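Alpha,alpha-trehalose-phosphate synthase (UDP-forming) (Burkholderia xenovorans, PDB 5V0T) belongs to the family 20 glycosyltransferases of the GT-B fold class and binds uridine-5'-diphosphate and 6-O-phosphono-alpha-D-glucopyranose. Local coordinates at residues A[44-58]-A[69-82]. Numbering follows the deposited sequence.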
loop_
_atom_site.group_PDB
_atom_site.type_symbol
_atom_site.label_atom_id
_atom_site.label_comp_id
_atom_site.label_asym_id
_atom_site.label_seq_id
_atom_site.Cartn_x
_atom_site.Cartn_y
_atom_site.Cartn_z
ATOM N N GLY A 44 -5.401 -21.155 -2.920
ATOM C CA GLY A 44 -5.218 -21.815 -1.647
ATOM C C GLY A 44 -3.743 -21.838 -1.274
ATOM O O GLY A 44 -2.868 -21.465 -2.052
ATOM N N GLY A 45 -3.459 -22.295 -0.056
ATOM C CA GLY A 45 -2.085 -22.334 0.405
ATOM C C GLY A 45 -2.001 -22.001 1.875
ATOM O O GLY A 45 -2.960 -22.177 2.627
ATOM N N MET A 46 -0.832 -21.530 2.283
ATOM C CA MET A 46 -0.569 -21.170 3.666
ATOM C C MET A 46 -0.208 -19.699 3.740
ATOM O O MET A 46 0.509 -19.180 2.874
ATOM C CB MET A 46 0.573 -22.004 4.264
ATOM C CG MET A 46 1.030 -21.536 5.634
ATOM S SD MET A 46 2.273 -22.640 6.358
ATOM C CE MET A 46 1.244 -24.035 6.803
ATOM N N TRP A 47 -0.720 -19.030 4.770
ATOM C CA TRP A 47 -0.359 -17.652 5.078
ATOM C C TRP A 47 0.260 -17.651 6.473
ATOM O O TRP A 47 -0.432 -17.886 7.467
ATOM C CB TRP A 47 -1.576 -16.727 4.989
ATOM C CG TRP A 47 -1.209 -15.257 4.939
ATOM C CD1 TRP A 47 0.002 -14.698 5.241
ATOM C CD2 TRP A 47 -2.066 -14.175 4.560
ATOM N NE1 TRP A 47 -0.057 -13.330 5.083
ATOM C CE2 TRP A 47 -1.317 -12.988 4.669
ATOM C CE3 TRP A 47 -3.403 -14.096 4.165
ATOM C CZ2 TRP A 47 -1.853 -11.732 4.371
ATOM C CZ3 TRP A 47 -3.937 -12.851 3.866
ATOM C CH2 TRP A 47 -3.162 -11.686 3.975
ATOM N N PHE A 48 1.566 -17.411 6.532
ATOM C CA PHE A 48 2.334 -17.383 7.768
ATOM C C PHE A 48 2.709 -15.947 8.108
ATOM O O PHE A 48 3.177 -15.202 7.238
ATOM C CB PHE A 48 3.604 -18.232 7.621
ATOM C CG PHE A 48 4.576 -18.093 8.758
ATOM C CD1 PHE A 48 4.485 -18.928 9.860
ATOM C CD2 PHE A 48 5.607 -17.160 8.705
ATOM C CE1 PHE A 48 5.397 -18.824 10.906
ATOM C CE2 PHE A 48 6.514 -17.041 9.744
ATOM C CZ PHE A 48 6.411 -17.876 10.849
ATOM N N GLY A 49 2.547 -15.569 9.375
ATOM C CA GLY A 49 3.021 -14.260 9.793
ATOM C C GLY A 49 2.612 -13.920 11.214
ATOM O O GLY A 49 2.285 -14.795 12.016
ATOM N N TRP A 50 2.669 -12.629 11.512
ATOM C CA TRP A 50 2.338 -12.124 12.836
ATOM C C TRP A 50 0.829 -12.159 13.066
ATOM O O TRP A 50 0.041 -11.810 12.183
ATOM C CB TRP A 50 2.885 -10.697 12.973
ATOM C CG TRP A 50 2.618 -9.976 14.257
ATOM C CD1 TRP A 50 2.689 -10.475 15.530
ATOM C CD2 TRP A 50 2.258 -8.599 14.383
ATOM N NE1 TRP A 50 2.388 -9.484 16.443
ATOM C CE2 TRP A 50 2.126 -8.323 15.764
ATOM C CE3 TRP A 50 2.034 -7.567 13.459
ATOM C CZ2 TRP A 50 1.784 -7.055 16.247
ATOM C CZ3 TRP A 50 1.695 -6.298 13.944
ATOM C CH2 TRP A 50 1.560 -6.062 15.325
ATOM N N SER A 51 0.427 -12.603 14.259
ATOM C CA SER A 51 -0.981 -12.607 14.642
ATOM C C SER A 51 -1.523 -11.215 14.927
ATOM O O SER A 51 -2.740 -11.054 15.035
ATOM C CB SER A 51 -1.184 -13.457 15.894
ATOM O OG SER A 51 -0.593 -12.804 17.009
ATOM N N GLY A 52 -0.665 -10.223 15.116
ATOM C CA GLY A 52 -1.124 -8.908 15.504
ATOM C C GLY A 52 -1.125 -8.652 16.994
ATOM O O GLY A 52 -1.390 -7.519 17.408
ATOM N N ASP A 53 -0.847 -9.666 17.810
ATOM C CA ASP A 53 -0.833 -9.545 19.261
ATOM C C ASP A 53 0.594 -9.405 19.778
ATOM O O ASP A 53 1.548 -9.913 19.178
ATOM C CB ASP A 53 -1.481 -10.763 19.913
ATOM C CG ASP A 53 -2.929 -10.944 19.497
ATOM O OD1 ASP A 53 -3.637 -9.926 19.338
ATOM O OD2 ASP A 53 -3.342 -12.108 19.319
ATOM N N VAL A 54 0.723 -8.729 20.915
ATOM C CA VAL A 54 2.007 -8.481 21.557
ATOM C C VAL A 54 1.936 -9.019 22.982
ATOM O O VAL A 54 0.970 -8.743 23.704
ATOM C CB VAL A 54 2.358 -6.982 21.558
ATOM C CG1 VAL A 54 3.718 -6.758 22.220
ATOM C CG2 VAL A 54 2.348 -6.426 20.141
ATOM N N LEU A 55 2.964 -9.765 23.392
ATOM C CA LEU A 55 2.990 -10.416 24.700
ATOM C C LEU A 55 3.898 -9.663 25.667
ATOM O O LEU A 55 5.035 -9.324 25.325
ATOM C CB LEU A 55 3.469 -11.864 24.584
ATOM C CG LEU A 55 2.709 -12.815 23.665
ATOM C CD1 LEU A 55 3.213 -14.248 23.870
ATOM C CD2 LEU A 55 1.220 -12.731 23.919
ATOM N N SER A 56 3.395 -9.424 26.881
ATOM C CA SER A 56 4.205 -8.858 27.955
ATOM C C SER A 56 5.074 -9.911 28.628
ATOM O O SER A 56 6.111 -9.572 29.207
ATOM C CB SER A 56 3.311 -8.196 29.006
ATOM O OG SER A 56 2.381 -7.308 28.418
ATOM N N SER A 57 4.668 -11.176 28.573
ATOM C CA SER A 57 5.392 -12.263 29.219
ATOM C C SER A 57 4.949 -13.572 28.578
ATOM O O SER A 57 4.037 -13.603 27.747
ATOM C CB SER A 57 5.149 -12.280 30.733
ATOM O OG SER A 57 3.775 -12.485 31.007
ATOM N N GLY A 58 5.599 -14.655 28.981
ATOM C CA GLY A 58 5.337 -15.945 28.387
ATOM C C GLY A 58 6.101 -16.142 27.090
ATOM O O GLY A 58 7.019 -15.394 26.741
ATOM N N PRO A 69 -9.686 -22.769 1.730
ATOM C CA PRO A 69 -8.455 -23.220 1.068
ATOM C C PRO A 69 -7.174 -22.625 1.641
ATOM O O PRO A 69 -6.087 -22.960 1.156
ATOM C CB PRO A 69 -8.672 -22.753 -0.375
ATOM C CG PRO A 69 -9.419 -21.451 -0.200
ATOM C CD PRO A 69 -10.336 -21.669 0.994
ATOM N N VAL A 70 -7.247 -21.763 2.650
ATOM C CA VAL A 70 -6.072 -21.111 3.211
ATOM C C VAL A 70 -5.819 -21.652 4.612
ATOM O O VAL A 70 -6.741 -21.749 5.431
ATOM C CB VAL A 70 -6.227 -19.581 3.228
ATOM C CG1 VAL A 70 -5.026 -18.924 3.905
ATOM C CG2 VAL A 70 -6.367 -19.067 1.824
ATOM N N THR A 71 -4.572 -22.005 4.883
ATOM C CA THR A 71 -4.122 -22.353 6.221
ATOM C C THR A 71 -3.396 -21.149 6.812
ATOM O O THR A 71 -2.383 -20.704 6.265
ATOM C CB THR A 71 -3.198 -23.568 6.186
ATOM O OG1 THR A 71 -3.894 -24.673 5.605
ATOM C CG2 THR A 71 -2.745 -23.937 7.589
ATOM N N PHE A 72 -3.920 -20.608 7.909
ATOM C CA PHE A 72 -3.262 -19.500 8.590
ATOM C C PHE A 72 -2.338 -20.044 9.676
ATOM O O PHE A 72 -2.732 -20.901 10.473
ATOM C CB PHE A 72 -4.292 -18.535 9.180
ATOM C CG PHE A 72 -5.047 -17.746 8.139
ATOM C CD1 PHE A 72 -6.220 -18.240 7.585
ATOM C CD2 PHE A 72 -4.576 -16.520 7.706
ATOM C CE1 PHE A 72 -6.920 -17.510 6.621
ATOM C CE2 PHE A 72 -5.275 -15.784 6.740
ATOM C CZ PHE A 72 -6.445 -16.286 6.203
ATOM N N ALA A 73 -1.099 -19.560 9.689
ATOM C CA ALA A 73 -0.116 -19.972 10.689
ATOM C C ALA A 73 0.444 -18.683 11.274
ATOM O O ALA A 73 1.269 -18.015 10.643
ATOM C CB ALA A 73 0.974 -20.856 10.076
ATOM N N THR A 74 -0.031 -18.306 12.457
ATOM C CA THR A 74 0.292 -16.997 13.002
ATOM C C THR A 74 0.854 -17.135 14.410
ATOM O O THR A 74 0.614 -18.125 15.112
ATOM C CB THR A 74 -0.928 -16.070 13.004
ATOM O OG1 THR A 74 -1.978 -16.666 13.760
ATOM C CG2 THR A 74 -1.413 -15.823 11.570
ATOM N N ILE A 75 1.606 -16.114 14.814
ATOM C CA ILE A 75 2.308 -16.129 16.092
ATOM C C ILE A 75 2.405 -14.703 16.618
ATOM O O ILE A 75 2.539 -13.747 15.848
ATOM C CB ILE A 75 3.695 -16.798 15.946
ATOM C CG1 ILE A 75 4.298 -17.121 17.320
ATOM C CG2 ILE A 75 4.634 -15.940 15.087
ATOM C CD1 ILE A 75 5.446 -18.145 17.274
ATOM N N ALA A 76 2.322 -14.563 17.940
ATOM C CA ALA A 76 2.499 -13.268 18.568
ATOM C C ALA A 76 3.975 -12.858 18.570
ATOM O O ALA A 76 4.887 -13.659 18.324
ATOM C CB ALA A 76 1.955 -13.293 20.000
ATOM N N LEU A 77 4.202 -11.587 18.864
ATOM C CA LEU A 77 5.539 -11.045 19.060
ATOM C C LEU A 77 5.727 -10.717 20.534
ATOM O O LEU A 77 4.801 -10.229 21.188
ATOM C CB LEU A 77 5.756 -9.782 18.213
ATOM C CG LEU A 77 5.929 -9.983 16.705
ATOM C CD1 LEU A 77 5.934 -8.653 15.976
ATOM C CD2 LEU A 77 7.225 -10.744 16.440
ATOM N N MET A 78 6.911 -11.010 21.067
ATOM C CA MET A 78 7.261 -10.478 22.376
ATOM C C MET A 78 7.350 -8.957 22.290
ATOM O O MET A 78 7.673 -8.398 21.237
ATOM C CB MET A 78 8.594 -11.055 22.861
ATOM C CG MET A 78 8.630 -12.568 23.035
ATOM S SD MET A 78 7.403 -13.136 24.223
ATOM C CE MET A 78 7.968 -12.337 25.728
ATOM N N ARG A 79 7.068 -8.284 23.413
ATOM C CA ARG A 79 7.123 -6.820 23.451
ATOM C C ARG A 79 8.464 -6.302 22.949
ATOM O O ARG A 79 8.522 -5.372 22.139
ATOM C CB ARG A 79 6.867 -6.316 24.872
ATOM C CG ARG A 79 7.146 -4.829 25.073
ATOM C CD ARG A 79 6.145 -3.969 24.302
ATOM N NE ARG A 79 4.769 -4.301 24.657
ATOM C CZ ARG A 79 3.686 -3.746 24.110
ATOM N NH1 ARG A 79 3.809 -2.818 23.167
ATOM N NH2 ARG A 79 2.476 -4.128 24.510
ATOM N N ARG A 80 9.557 -6.911 23.401
ATOM C CA ARG A 80 10.870 -6.454 22.964
ATOM C C ARG A 80 11.054 -6.656 21.462
ATOM O O ARG A 80 11.651 -5.814 20.784
ATOM C CB ARG A 80 11.957 -7.185 23.749
ATOM C CG ARG A 80 13.355 -6.829 23.316
ATOM C CD ARG A 80 14.389 -7.837 23.831
ATOM N NE ARG A 80 15.740 -7.408 23.477
ATOM C CZ ARG A 80 16.714 -8.229 23.104
ATOM N NH1 ARG A 80 16.490 -9.537 23.035
ATOM N NH2 ARG A 80 17.910 -7.738 22.795
ATOM N N ASP A 81 10.547 -7.771 20.926
ATOM C CA ASP A 81 10.629 -8.006 19.489
ATOM C C ASP A 81 9.754 -7.028 18.715
ATOM O O ASP A 81 10.166 -6.498 17.672
ATOM C CB ASP A 81 10.231 -9.448 19.185
ATOM C CG ASP A 81 11.211 -10.443 19.766
ATOM O OD1 ASP A 81 12.335 -10.018 20.101
ATOM O OD2 ASP A 81 10.864 -11.632 19.893
ATOM N N TYR A 82 8.541 -6.781 19.213
ATOM C CA TYR A 82 7.660 -5.797 18.597
ATOM C C TYR A 82 8.312 -4.415 18.568
ATOM O O TYR A 82 8.271 -3.720 17.542
ATOM C CB TYR A 82 6.328 -5.782 19.354
ATOM C CG TYR A 82 5.357 -4.689 18.970
ATOM C CD1 TYR A 82 4.576 -4.782 17.811
ATOM C CD2 TYR A 82 5.184 -3.579 19.785
ATOM C CE1 TYR A 82 3.661 -3.780 17.471
ATOM C CE2 TYR A 82 4.281 -2.571 19.446
ATOM C CZ TYR A 82 3.527 -2.674 18.288
ATOM O OH TYR A 82 2.636 -1.663 17.976
HETATM O O HOH W 1 -4.699 -24.645 2.678
HETATM O O HOH W 2 0.927 -6.705 25.691
#
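Gly45 to Phe48 and Val70 to Ala73 pair as parallel strands in the mixed sheet of the N-terminal half of a GT-B glycosyltransferase, and a beta bulge at 51-53 carries the pairing on to Leu55 and Met78. Before the bulge each strand alternately gives and takes backbone bonds: Thr71 N reaches Gly45 O at 2.8 Å, and Trp47 N reaches Thr71 O. On one face Trp47 and Phe72 lie side by side and point the same way. Their rings, 28° apart in plane, are slid so far that they meet chiefly at Trp47 CE3 and Phe72 CE2 (3.6 Å). Broad apolar rings suit this buried layer: helix 31-43 packs on Trp47, Val19 touches Phe72, and Ser16 takes the indole N-H of Trp47.

At the bulge the chain turns through Gly52, whose positive phi suits glycine and whose CA rests on one face of the Trp50 indole. On the opposite face Leu77 CD1 makes a CH-pi contact, 3.7 Å from the centroid of the five-membered ring and almost on the normal. Trp50 NE1 donates to Asp53 O (2.9 Å) from above the carbonyl plane, which holds the indole's orientation; Leu77 N gives that oxygen a second bond, linking the indole to the strand pairing. Ser51 OG accepts from Asp53 N in an ST turn at the corner.

Beyond it, branched Val54 serves two partners. With CG1 anti to the backbone N (chi1 -179°), that methyl sits over the Arg79 guanidinium, 3.6 Å from CZ, while CG2 lies over the Tyr82 ring. A water joins Arg79 NH2 to Val54 O. Tyr86 meets the Trp50 and Tyr82 rings; Trp50's side chain, about 6 Å from the bound ligand, probably helps back the 6-O-phosphono-alpha-D-glucopyranose pocket of this Rossmann-like GT-B domain.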